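Local coordinates for protein copper-containing nitrite reductase (Thermus scotoductus, PDB 6HBE) that probably reduces nitrite to nitric oxide with electrons from cytochrome c, working as a copper-containing homotrimer, at residues C[23-28]-C[66-71]; C[27-32]-C[43-48]; C[72-77]-C[93-98]; C[78-83]-C[112-117]. All coordinates share one frame; numbering follows the deposited sequence.

Contact 1: C[23-28]-C[66-71]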
loop_
_atom_site.group_PDB
_atom_site.type_symbol
_atom_site.label_atom_id
_atom_site.label_comp_id
_atom_site.label_asym_id
_atom_site.label_seq_id
_atom_site.Cartn_x
_atom_site.Cartn_y
_atom_site.Cartn_z
ATOM N N HIS C 23 21.289 18.820 26.649
ATOM C CA HIS C 23 21.000 17.584 27.318
ATOM C C HIS C 23 19.511 17.288 27.308
ATOM O O HIS C 23 18.703 18.158 27.623
ATOM C CB HIS C 23 21.550 17.625 28.750
ATOM C CG HIS C 23 21.310 16.357 29.498
ATOM N ND1 HIS C 23 20.874 16.327 30.803
ATOM C CD2 HIS C 23 21.386 15.065 29.093
ATOM C CE1 HIS C 23 20.710 15.070 31.178
ATOM N NE2 HIS C 23 21.001 14.284 30.152
ATOM N N PHE C 24 19.161 16.051 26.941
ATOM C CA PHE C 24 17.787 15.605 26.846
ATOM C C PHE C 24 17.608 14.267 27.544
ATOM O O PHE C 24 18.470 13.379 27.428
ATOM C CB PHE C 24 17.354 15.461 25.364
ATOM C CG PHE C 24 17.515 16.724 24.543
ATOM C CD1 PHE C 24 16.597 17.766 24.642
ATOM C CD2 PHE C 24 18.601 16.879 23.693
ATOM C CE1 PHE C 24 16.738 18.918 23.880
ATOM C CE2 PHE C 24 18.761 18.027 22.926
ATOM C CZ PHE C 24 17.827 19.056 23.020
ATOM N N THR C 25 16.462 14.101 28.210
ATOM C CA THR C 25 16.126 12.866 28.899
ATOM C C THR C 25 14.895 12.203 28.269
ATOM O O THR C 25 13.846 12.828 28.145
ATOM C CB THR C 25 15.909 13.081 30.406
ATOM O OG1 THR C 25 17.089 13.678 30.968
ATOM C CG2 THR C 25 15.677 11.730 31.103
ATOM N N LEU C 26 15.061 10.962 27.794
ATOM C CA LEU C 26 13.941 10.153 27.303
ATOM C C LEU C 26 13.646 8.980 28.233
ATOM O O LEU C 26 14.574 8.234 28.602
ATOM C CB LEU C 26 14.238 9.640 25.878
ATOM C CG LEU C 26 14.436 10.716 24.808
ATOM C CD1 LEU C 26 14.897 10.116 23.496
ATOM C CD2 LEU C 26 13.152 11.525 24.594
ATOM N N GLU C 27 12.369 8.775 28.556
ATOM C CA GLU C 27 11.926 7.751 29.462
ATOM C C GLU C 27 10.966 6.755 28.791
ATOM O O GLU C 27 9.797 7.074 28.528
ATOM C CB GLU C 27 11.258 8.388 30.695
ATOM C CG GLU C 27 12.190 9.340 31.451
ATOM C CD GLU C 27 11.647 9.765 32.812
ATOM O OE1 GLU C 27 10.410 9.851 32.965
ATOM O OE2 GLU C 27 12.465 10.014 33.727
ATOM N N ALA C 28 11.457 5.540 28.531
ATOM C CA ALA C 28 10.635 4.499 27.909
ATOM C C ALA C 28 9.595 3.944 28.876
ATOM O O ALA C 28 9.928 3.577 30.026
ATOM C CB ALA C 28 11.514 3.368 27.349
ATOM N N THR C 66 20.178 11.083 27.855
ATOM C CA THR C 66 20.021 10.180 28.976
ATOM C C THR C 66 18.781 9.381 28.683
ATOM O O THR C 66 17.730 9.957 28.525
ATOM C CB THR C 66 19.858 10.932 30.321
ATOM O OG1 THR C 66 21.088 11.597 30.628
ATOM C CG2 THR C 66 19.525 9.991 31.446
ATOM N N LEU C 67 18.917 8.061 28.547
ATOM C CA LEU C 67 17.782 7.198 28.307
ATOM C C LEU C 67 17.502 6.349 29.518
ATOM O O LEU C 67 18.394 5.610 29.961
ATOM C CB LEU C 67 18.093 6.308 27.101
ATOM C CG LEU C 67 17.100 5.172 26.791
ATOM C CD1 LEU C 67 15.755 5.739 26.349
ATOM C CD2 LEU C 67 17.685 4.267 25.707
ATOM N N ARG C 68 16.269 6.344 30.011
ATOM C CA ARG C 68 15.917 5.542 31.173
ATOM C C ARG C 68 14.775 4.618 30.814
ATOM O O ARG C 68 13.829 5.050 30.167
ATOM C CB ARG C 68 15.457 6.405 32.370
ATOM C CG ARG C 68 16.446 7.461 32.808
ATOM C CD ARG C 68 15.935 8.269 34.005
ATOM N NE ARG C 68 16.748 9.466 34.177
ATOM C CZ ARG C 68 18.005 9.487 34.643
ATOM N NH1 ARG C 68 18.618 8.373 35.059
ATOM N NH2 ARG C 68 18.656 10.651 34.728
ATOM N N ASN C 69 14.865 3.351 31.222
ATOM C CA ASN C 69 13.778 2.412 30.993
ATOM C C ASN C 69 12.925 2.222 32.239
ATOM O O ASN C 69 13.328 1.534 33.194
ATOM C CB ASN C 69 14.310 1.068 30.469
ATOM C CG ASN C 69 13.192 0.105 30.112
ATOM O OD1 ASN C 69 12.008 0.388 30.337
ATOM N ND2 ASN C 69 13.559 -1.040 29.541
ATOM N N LEU C 70 11.720 2.772 32.198
ATOM C CA LEU C 70 10.787 2.768 33.303
ATOM C C LEU C 70 9.755 1.649 33.186
ATOM O O LEU C 70 8.914 1.504 34.068
ATOM C CB LEU C 70 10.105 4.143 33.430
ATOM C CG LEU C 70 10.767 5.179 34.351
ATOM C CD1 LEU C 70 12.261 5.330 34.152
ATOM C CD2 LEU C 70 10.077 6.532 34.226
ATOM N N ASP C 71 9.853 0.830 32.142
ATOM C CA ASP C 71 8.894 -0.240 31.886
ATOM C C ASP C 71 9.385 -1.598 32.453
ATOM O O ASP C 71 10.512 -1.701 32.901
ATOM C CB ASP C 71 8.704 -0.386 30.363
ATOM C CG ASP C 71 7.329 -0.902 29.964
ATOM O OD1 ASP C 71 6.465 -1.160 30.834
ATOM O OD2 ASP C 71 7.099 -1.031 28.731
HETATM O O HOH W 1 17.995 13.151 33.589
#

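Contact 2: C[27-32]-C[43-48]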
loop_
_atom_site.group_PDB
_atom_site.type_symbol
_atom_site.label_atom_id
_atom_site.label_comp_id
_atom_site.label_asym_id
_atom_site.label_seq_id
_atom_site.Cartn_x
_atom_site.Cartn_y
_atom_site.Cartn_z
ATOM N N GLU C 27 12.369 8.775 28.556
ATOM C CA GLU C 27 11.926 7.751 29.462
ATOM C C GLU C 27 10.966 6.755 28.791
ATOM O O GLU C 27 9.797 7.074 28.528
ATOM C CB GLU C 27 11.258 8.388 30.695
ATOM C CG GLU C 27 12.190 9.340 31.451
ATOM C CD GLU C 27 11.647 9.765 32.812
ATOM O OE1 GLU C 27 10.410 9.851 32.965
ATOM O OE2 GLU C 27 12.465 10.014 33.727
ATOM N N ALA C 28 11.457 5.540 28.531
ATOM C CA ALA C 28 10.635 4.499 27.909
ATOM C C ALA C 28 9.595 3.944 28.876
ATOM O O ALA C 28 9.928 3.577 30.026
ATOM C CB ALA C 28 11.514 3.368 27.349
ATOM N N ARG C 29 8.345 3.869 28.415
ATOM C CA ARG C 29 7.216 3.361 29.223
ATOM C C ARG C 29 6.067 2.760 28.419
ATOM O O ARG C 29 6.031 2.879 27.204
ATOM C CB ARG C 29 6.678 4.455 30.125
ATOM C CG ARG C 29 6.540 5.798 29.466
ATOM C CD ARG C 29 6.609 6.884 30.515
ATOM N NE ARG C 29 5.550 6.698 31.485
ATOM C CZ ARG C 29 5.294 7.522 32.494
ATOM N NH1 ARG C 29 6.013 8.636 32.682
ATOM N NH2 ARG C 29 4.285 7.225 33.309
ATOM N N SER C 30 5.179 2.059 29.124
ATOM C CA SER C 30 3.890 1.616 28.623
ATOM C C SER C 30 2.887 2.741 28.841
ATOM O O SER C 30 2.872 3.335 29.929
ATOM C CB SER C 30 3.392 0.398 29.408
ATOM O OG SER C 30 4.018 -0.764 28.921
ATOM N N SER C 31 2.043 3.025 27.850
ATOM C CA SER C 31 1.094 4.163 27.955
ATOM C C SER C 31 -0.259 3.911 27.267
ATOM O O SER C 31 -0.444 2.925 26.509
ATOM C CB SER C 31 1.721 5.429 27.357
ATOM O OG SER C 31 3.049 5.690 27.834
ATOM N N ILE C 32 -1.183 4.836 27.506
ATOM C CA ILE C 32 -2.495 4.841 26.877
ATOM C C ILE C 32 -2.711 6.256 26.313
ATOM O O ILE C 32 -2.601 7.227 27.060
ATOM C CB ILE C 32 -3.614 4.495 27.872
ATOM C CG1 ILE C 32 -3.315 3.173 28.585
ATOM C CG2 ILE C 32 -4.967 4.422 27.173
ATOM C CD1 ILE C 32 -4.352 2.779 29.618
ATOM N N GLY C 43 -0.232 1.278 23.948
ATOM C CA GLY C 43 1.049 1.063 23.301
ATOM C C GLY C 43 2.237 1.373 24.182
ATOM O O GLY C 43 2.181 1.210 25.393
ATOM N N PHE C 44 3.329 1.794 23.557
ATOM C CA PHE C 44 4.550 2.194 24.238
ATOM C C PHE C 44 4.862 3.647 23.884
ATOM O O PHE C 44 4.528 4.099 22.776
ATOM C CB PHE C 44 5.743 1.340 23.790
ATOM C CG PHE C 44 5.614 -0.147 24.079
ATOM C CD1 PHE C 44 5.546 -0.615 25.398
ATOM C CD2 PHE C 44 5.636 -1.092 23.037
ATOM C CE1 PHE C 44 5.436 -1.982 25.679
ATOM C CE2 PHE C 44 5.531 -2.464 23.312
ATOM C CZ PHE C 44 5.426 -2.906 24.631
ATOM N N SER C 45 5.527 4.373 24.792
ATOM C CA SER C 45 5.923 5.770 24.555
ATOM C C SER C 45 7.322 6.106 25.075
ATOM O O SER C 45 7.967 5.285 25.778
ATOM C CB SER C 45 4.922 6.726 25.212
ATOM O OG SER C 45 5.062 6.717 26.618
ATOM N N PHE C 46 7.786 7.286 24.692
ATOM C CA PHE C 46 8.780 8.035 25.449
ATOM C C PHE C 46 8.040 9.168 26.181
ATOM O O PHE C 46 7.335 9.978 25.556
ATOM C CB PHE C 46 9.862 8.605 24.569
ATOM C CG PHE C 46 10.733 7.555 23.924
ATOM C CD1 PHE C 46 11.664 6.864 24.669
ATOM C CD2 PHE C 46 10.566 7.220 22.583
ATOM C CE1 PHE C 46 12.448 5.887 24.093
ATOM C CE2 PHE C 46 11.351 6.252 21.995
ATOM C CZ PHE C 46 12.294 5.579 22.752
ATOM N N ASN C 47 8.173 9.186 27.508
ATOM C CA ASN C 47 7.632 10.252 28.361
ATOM C C ASN C 47 6.120 10.438 28.321
ATOM O O ASN C 47 5.622 11.554 28.493
ATOM C CB ASN C 47 8.316 11.574 28.056
ATOM C CG ASN C 47 9.830 11.498 28.157
ATOM O OD1 ASN C 47 10.504 10.676 27.496
ATOM N ND2 ASN C 47 10.388 12.370 28.959
ATOM N N ASP C 48 5.405 9.341 28.096
ATOM C CA ASP C 48 3.959 9.289 28.153
ATOM C C ASP C 48 3.204 10.121 27.067
ATOM O O ASP C 48 2.069 10.550 27.291
ATOM C CB ASP C 48 3.526 9.680 29.568
ATOM C CG ASP C 48 2.257 8.970 30.037
ATOM O OD1 ASP C 48 2.075 7.741 29.804
ATOM O OD2 ASP C 48 1.453 9.661 30.707
HETATM O O HOH W 2 -0.367 6.538 29.801
#

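Contact 3: C[72-77]-C[93-98]. With CU (copper (II) ion), chain N.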
loop_
_atom_site.group_PDB
_atom_site.type_symbol
_atom_site.label_atom_id
_atom_site.label_comp_id
_atom_site.label_asym_id
_atom_site.label_seq_id
_atom_site.Cartn_x
_atom_site.Cartn_y
_atom_site.Cartn_z
ATOM N N ASN C 72 8.531 -2.615 32.353
ATOM C CA ASN C 72 8.845 -4.020 32.702
ATOM C C ASN C 72 9.365 -4.894 31.541
ATOM O O ASN C 72 9.628 -6.074 31.766
ATOM C CB ASN C 72 7.613 -4.708 33.355
ATOM C CG ASN C 72 6.379 -4.744 32.438
ATOM O OD1 ASN C 72 6.202 -3.889 31.586
ATOM N ND2 ASN C 72 5.515 -5.728 32.632
ATOM N N VAL C 73 9.501 -4.340 30.321
ATOM C CA VAL C 73 10.203 -5.015 29.215
ATOM C C VAL C 73 11.335 -4.140 28.690
ATOM O O VAL C 73 11.373 -2.924 28.944
ATOM C CB VAL C 73 9.272 -5.436 28.042
ATOM C CG1 VAL C 73 8.116 -6.283 28.551
ATOM C CG2 VAL C 73 8.753 -4.234 27.244
ATOM N N THR C 74 12.234 -4.780 27.958
ATOM C CA THR C 74 13.400 -4.144 27.331
ATOM C C THR C 74 12.981 -3.105 26.293
ATOM O O THR C 74 12.029 -3.347 25.579
ATOM C CB THR C 74 14.264 -5.234 26.681
ATOM O OG1 THR C 74 14.744 -6.101 27.721
ATOM C CG2 THR C 74 15.464 -4.697 25.922
ATOM N N HIS C 75 13.725 -1.995 26.204
ATOM C CA HIS C 75 13.506 -0.935 25.197
ATOM C C HIS C 75 14.885 -0.500 24.703
ATOM O O HIS C 75 15.885 -1.207 24.927
ATOM C CB HIS C 75 12.704 0.248 25.801
ATOM C CG HIS C 75 11.279 -0.091 26.103
ATOM N ND1 HIS C 75 10.346 -0.292 25.112
ATOM C CD2 HIS C 75 10.626 -0.257 27.279
ATOM C CE1 HIS C 75 9.186 -0.612 25.663
ATOM N NE2 HIS C 75 9.329 -0.593 26.974
ATOM N N GLY C 76 14.954 0.622 24.014
ATOM C CA GLY C 76 16.214 1.123 23.496
ATOM C C GLY C 76 15.969 2.376 22.706
ATOM O O GLY C 76 14.891 2.954 22.807
ATOM N N LEU C 77 16.956 2.813 21.929
ATOM C CA LEU C 77 16.813 4.036 21.125
ATOM C C LEU C 77 17.738 4.047 19.903
ATOM O O LEU C 77 18.939 3.707 19.993
ATOM C CB LEU C 77 17.117 5.275 21.989
ATOM C CG LEU C 77 17.052 6.678 21.364
ATOM C CD1 LEU C 77 15.594 7.038 21.088
ATOM C CD2 LEU C 77 17.689 7.716 22.292
ATOM N N VAL C 93 18.193 -2.185 26.257
ATOM C CA VAL C 93 18.184 -1.513 27.550
ATOM C C VAL C 93 17.195 -2.233 28.442
ATOM O O VAL C 93 15.993 -2.150 28.248
ATOM C CB VAL C 93 17.842 -0.013 27.402
ATOM C CG1 VAL C 93 17.917 0.693 28.758
ATOM C CG2 VAL C 93 18.807 0.634 26.414
ATOM N N GLN C 94 17.706 -2.923 29.464
ATOM C CA GLN C 94 16.861 -3.742 30.339
ATOM C C GLN C 94 15.974 -2.893 31.272
ATOM O O GLN C 94 16.289 -1.729 31.551
ATOM C CB GLN C 94 17.749 -4.695 31.187
ATOM C CG GLN C 94 18.619 -5.654 30.384
ATOM C CD GLN C 94 17.805 -6.662 29.587
ATOM O OE1 GLN C 94 16.955 -7.367 30.133
ATOM N NE2 GLN C 94 18.055 -6.731 28.286
ATOM N N PRO C 95 14.864 -3.470 31.767
ATOM C CA PRO C 95 14.015 -2.760 32.723
ATOM C C PRO C 95 14.818 -2.143 33.885
ATOM O O PRO C 95 15.678 -2.816 34.471
ATOM C CB PRO C 95 13.076 -3.853 33.243
ATOM C CG PRO C 95 13.025 -4.865 32.137
ATOM C CD PRO C 95 14.379 -4.839 31.500
ATOM N N GLY C 96 14.588 -0.860 34.151
ATOM C CA GLY C 96 15.256 -0.152 35.217
ATOM C C GLY C 96 16.648 0.357 34.899
ATOM O O GLY C 96 17.234 1.049 35.727
ATOM N N GLU C 97 17.183 0.055 33.725
ATOM C CA GLU C 97 18.534 0.486 33.352
ATOM C C GLU C 97 18.541 1.933 32.824
ATOM O O GLU C 97 17.495 2.413 32.334
ATOM C CB GLU C 97 19.081 -0.479 32.298
ATOM C CG GLU C 97 20.575 -0.430 32.115
ATOM C CD GLU C 97 21.134 -1.442 31.110
ATOM O OE1 GLU C 97 22.355 -1.317 30.827
ATOM O OE2 GLU C 97 20.401 -2.321 30.580
ATOM N N THR C 98 19.721 2.589 32.900
ATOM C CA THR C 98 20.003 3.900 32.316
ATOM C C THR C 98 21.211 3.840 31.366
ATOM O O THR C 98 22.185 3.127 31.628
ATOM C CB THR C 98 20.266 4.966 33.429
ATOM O OG1 THR C 98 19.085 5.127 34.210
ATOM C CG2 THR C 98 20.596 6.328 32.850
HETATM CU CU CU N . 10.513 -0.135 23.070
#

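Contact 4: C[78-83]-C[112-117]. With CU (copper (II) ion), chain M; CU (copper (II) ion), chain N.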
loop_
_atom_site.group_PDB
_atom_site.type_symbol
_atom_site.label_atom_id
_atom_site.label_comp_id
_atom_site.label_asym_id
_atom_site.label_seq_id
_atom_site.Cartn_x
_atom_site.Cartn_y
_atom_site.Cartn_z
ATOM N N SER C 78 17.156 4.451 18.775
ATOM C CA SER C 78 17.890 4.902 17.603
ATOM C C SER C 78 17.592 6.378 17.360
ATOM O O SER C 78 16.459 6.811 17.522
ATOM C CB SER C 78 17.486 4.083 16.348
ATOM O OG SER C 78 18.134 4.638 15.208
ATOM N N ILE C 79 18.603 7.140 16.955
ATOM C CA ILE C 79 18.462 8.583 16.760
ATOM C C ILE C 79 19.166 8.991 15.468
ATOM O O ILE C 79 20.416 9.008 15.385
ATOM C CB ILE C 79 18.950 9.382 18.023
ATOM C CG1 ILE C 79 18.840 10.891 17.803
ATOM C CG2 ILE C 79 20.355 8.976 18.462
ATOM C CD1 ILE C 79 18.561 11.646 19.092
ATOM N N HIS C 80 18.368 9.340 14.443
ATOM C CA HIS C 80 18.894 9.435 13.079
ATOM C C HIS C 80 19.828 10.632 12.867
ATOM O O HIS C 80 20.518 10.658 11.871
ATOM C CB HIS C 80 17.771 9.455 12.006
ATOM C CG HIS C 80 16.951 8.197 11.902
ATOM N ND1 HIS C 80 15.959 8.044 10.953
ATOM C CD2 HIS C 80 16.987 7.029 12.590
ATOM C CE1 HIS C 80 15.387 6.858 11.097
ATOM N NE2 HIS C 80 16.003 6.213 12.082
ATOM N N ALA C 81 19.810 11.637 13.761
ATOM C CA ALA C 81 20.797 12.751 13.732
ATOM C C ALA C 81 22.242 12.360 14.043
ATOM O O ALA C 81 23.175 13.158 13.773
ATOM C CB ALA C 81 20.368 13.856 14.699
ATOM N N ALA C 82 22.446 11.165 14.580
ATOM C CA ALA C 82 23.804 10.661 14.871
ATOM C C ALA C 82 24.419 9.880 13.701
ATOM O O ALA C 82 23.886 8.824 13.339
ATOM C CB ALA C 82 23.736 9.761 16.087
ATOM N N ASN C 83 25.525 10.396 13.126
ATOM C CA ASN C 83 26.366 9.691 12.153
ATOM C C ASN C 83 27.554 9.011 12.901
ATOM O O ASN C 83 28.721 9.325 12.669
ATOM C CB ASN C 83 26.876 10.644 11.050
ATOM C CG ASN C 83 27.619 9.916 9.917
ATOM O OD1 ASN C 83 27.190 8.852 9.458
ATOM N ND2 ASN C 83 28.725 10.494 9.455
ATOM N N MET C 112 14.139 11.501 12.472
ATOM C CA MET C 112 13.359 10.610 13.351
ATOM C C MET C 112 14.227 10.060 14.495
ATOM O O MET C 112 15.433 9.811 14.315
ATOM C CB MET C 112 12.811 9.422 12.537
ATOM C CG MET C 112 11.738 8.537 13.210
ATOM S SD MET C 112 11.100 7.347 11.992
ATOM C CE MET C 112 10.077 6.261 12.973
ATOM N N TYR C 113 13.600 9.817 15.652
ATOM C CA TYR C 113 14.153 8.906 16.665
ATOM C C TYR C 113 13.045 7.929 17.031
ATOM O O TYR C 113 11.867 8.239 16.830
ATOM C CB TYR C 113 14.743 9.662 17.909
ATOM C CG TYR C 113 13.730 10.295 18.850
ATOM C CD1 TYR C 113 13.023 9.504 19.776
ATOM C CD2 TYR C 113 13.484 11.671 18.842
ATOM C CE1 TYR C 113 12.112 10.062 20.646
ATOM C CE2 TYR C 113 12.550 12.233 19.720
ATOM C CZ TYR C 113 11.867 11.418 20.610
ATOM O OH TYR C 113 10.911 11.897 21.482
ATOM N N HIS C 114 13.411 6.749 17.533
ATOM C CA HIS C 114 12.438 5.697 17.830
ATOM C C HIS C 114 13.064 4.616 18.706
ATOM O O HIS C 114 14.281 4.567 18.871
ATOM C CB HIS C 114 11.874 5.061 16.510
ATOM C CG HIS C 114 12.918 4.464 15.608
ATOM N ND1 HIS C 114 13.368 3.167 15.753
ATOM C CD2 HIS C 114 13.591 4.973 14.550
ATOM C CE1 HIS C 114 14.297 2.911 14.852
ATOM N NE2 HIS C 114 14.422 3.968 14.074
ATOM N N CYS C 115 12.243 3.746 19.261
ATOM C CA CYS C 115 12.752 2.687 20.114
ATOM C C CYS C 115 13.550 1.683 19.268
ATOM O O CYS C 115 13.182 1.413 18.121
ATOM C CB CYS C 115 11.616 1.933 20.834
ATOM S SG CYS C 115 12.209 0.816 22.171
ATOM N N ALA C 116 14.619 1.127 19.852
ATOM C CA ALA C 116 15.415 0.085 19.208
ATOM C C ALA C 116 15.953 -0.908 20.263
ATOM O O ALA C 116 17.135 -0.875 20.609
ATOM C CB ALA C 116 16.546 0.736 18.421
ATOM N N PRO C 117 15.084 -1.802 20.776
ATOM C CA PRO C 117 15.580 -2.918 21.600
ATOM C C PRO C 117 16.648 -3.697 20.848
ATOM O O PRO C 117 17.651 -4.101 21.455
ATOM C CB PRO C 117 14.329 -3.770 21.850
ATOM C CG PRO C 117 13.158 -2.940 21.368
ATOM C CD PRO C 117 13.685 -2.019 20.344
HETATM CU CU CU M . 15.441 4.244 12.365
HETATM CU CU CU N . 10.513 -0.135 23.070
HETATM O O HOH W 3 17.121 3.394 12.862
#

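Contact 1: C[23-28]-C[66-71]
With CG anti to its backbone N (chi1 -179°), the His-23 side chain reaches across to the neighbouring strand, while Thr-66, at chi1 -67°, holds OG1 beside its own backbone N, where the ring can meet it. NE2 of His-23 donates to OG1 of Thr-66 over 2.7 Å, and the hydroxyl lies in the plane of the imidazole, so the N-H points almost straight at it. The same OG1 is hydrogen-bonded to Glu-100, which suits a threonine here: its one hydroxyl serves two partners on a buried residue. Backbone bonds run alongside in the pattern of parallel strands, strand 21-36 beside strand 62-69 in a sheet of the N-terminal cupredoxin domain; Leu-26 bonds to the two residues flanking Leu-67, its N giving to Thr-66 O and its O taking from Arg-68 N, each at 2.9 Å. Thr-25, Glu-27, Thr-66 and Arg-68 share one face. There Arg-68 runs extended from CG to NE beside Glu-27, and one face of the guanidinium lies over the methyl CG2 of Thr-66, which is offset toward its rim. Glu-27 OE2 stays 4.3 Å from Arg-68 NE, beyond a salt bridge, with the two charged planes nearly perpendicular. A water instead joins Thr-25 OG1 to Arg-68 NH2, 2.8 Å from each. On the opposite face Leu-26 and Leu-67 turn apolar branches inward, Leu-26 CB lying 4.2 Å from Leu-67 CD1. Where strand 62-69 ends, Asn-69 OD1 accepts from Asp-71 N in an Asx turn, and Asp-71 OD2 goes on to bind NE2 of the copper ligand His-75.

Contact 2: C[27-32]-C[43-48]
Arg-29 begins in the crowded rotamer, CG between the backbone N and the carbonyl carbon (chi1 43°), and bends again at chi3. This brings its CG to 3.3 Å from Ser-45 OG and lays the guanidinium against Asp-48. The two flat groups are stacked, their planes 23° apart; Asp-48 OD1 sits over the guanidinium face, 4.0 Å from Arg-29 NE, so this long salt bridge works through charge alone, with no N-H aimed at the oxygen. An alanine in place of Arg-29 would remove the guanidinium and would probably leave the Asp-48 charge less well balanced and Ser-45 OG less covered. Strands 21-36 and 39-46 form an antiparallel hairpin of the cupredoxin domain, with Arg-29 and Ser-45 as a hydrogen-bonded pair. Small hydroxyls suit the same face: Ser-45, also in the crowded rotamer (chi1 72°), meets Ser-31 OG to OG at 2.6 Å, and Ser-31 OG lies 3.0 Å from Asp-48 OD1. Phe-44 and Phe-46 turn to the other face, where Phe-44 presents its ring edge to Arg-29 O and meets the rings of the copper ligands His-75 and His-125. Asn-47 OD1 takes Glu-27 N at 2.9 Å.

Contact 3: C[72-77]-C[93-98]
Thr-74 and Gln-94 lie side by side, pointing the same way, with OG1 of Thr-74 3.4 Å from NE2 of Gln-94 at an angle too poor for a hydrogen bond. Gln-94 gets there by folding back at chi2 (-65°). The threonine methyl, anti to the backbone N, turns instead to the backbone of Val-93, CG2 coming 3.5 Å from Val-93 O. An alanine here would remove both OG1 and CG2 and would probably loosen the packing against Val-93 and Gln-94. Pro-95 points toward the other loop and sets its CG against Asn-72 O at 3.6 Å; the ring also suits the second position of the type II turn from Gln-94 to Glu-97, whose third position, Gly-96, has a positive phi. His-75 and Val-93 make a single antiparallel bridge: Val-93 N donates to His-75 O over 2.8 Å, and His-75 N to Val-93 O. Val-93 CG2 lies 3.9 Å from Gly-76 CA. The backbone of His-75 is thus held while its ring turns to the metal, ND1 binding copper at 2.0 Å and NE2 hydrogen-bonded to Asp-71. With Cys-115, His-125 and Gln-130, it completes a type 1 copper site of the cupredoxin fold, glutamine standing as the fourth ligand.

Contact 4: C[78-83]-C[112-117]
From its CB, 3.3 Å from Met-112 O, the side chain of His-80 lies beside the Met-112 side chain and points the same way, toward a copper ion, with CG anti to the carbonyl carbon (chi1 -65°). CG stays over the same carbonyl oxygen, which thus lies across one face of the ring and also accepts the backbone N-H of His-80. CD2 lies 3.6 Å from Met-112 O. ND1 passes 3.8 Å from Met-112 CB and bonds to Gln-239 of the second subunit, which, with the metal on NE2, would fix the ring's rotation. CE1 skirts that methionine CB too, and the tip, NE2, binds the copper at 2.1 Å. His-114 NE2 binds the ion at 2.0 Å; the two imidazoles meet rim to rim with planes 87° apart, so both nitrogens can face one metal. His-267 of the second subunit and a water complete the three-histidine type 2 copper site of nitrite reductases, built at a subunit interface. His-114 sits in the crowded rotamer (chi1 58°), where ND1 donates to Cys-115 O and leaves NE2 for the metal. Ser-78, its antiparallel hydrogen-bonded partner, sets CB over the ring face, 4.0 Å from the His-114 centroid, and OG holds the copper-bound water at 2.8 Å; a small hydroxyl residue suits both tasks. Next along the chain, Cys-115 binds the type 1 copper through SG, so neighbouring residues serve both metals.

Overall arrangement
All four contacts lie in the N-terminal cupredoxin domain, their centres about 9 to 16 Å apart. Contacts 1 and 2 share Glu-27 and Ala-28 on strand 21-36, the middle strand of a sheet flanked by strands 62-69 and 39-46. Contact 3 follows along the chain, just beyond strand 62-69, while its segments alternate with those of contact 4, which belongs to the facing sheet with strands 78-79 and 109-114. Phe-46 and Leu-77 pack on Tyr-113 between the sheets. Contacts 3 and 4 both supply ligands to one type 1 copper, and contact 4 carries on to the type 2 copper, consistent with electron transfer between the two sites.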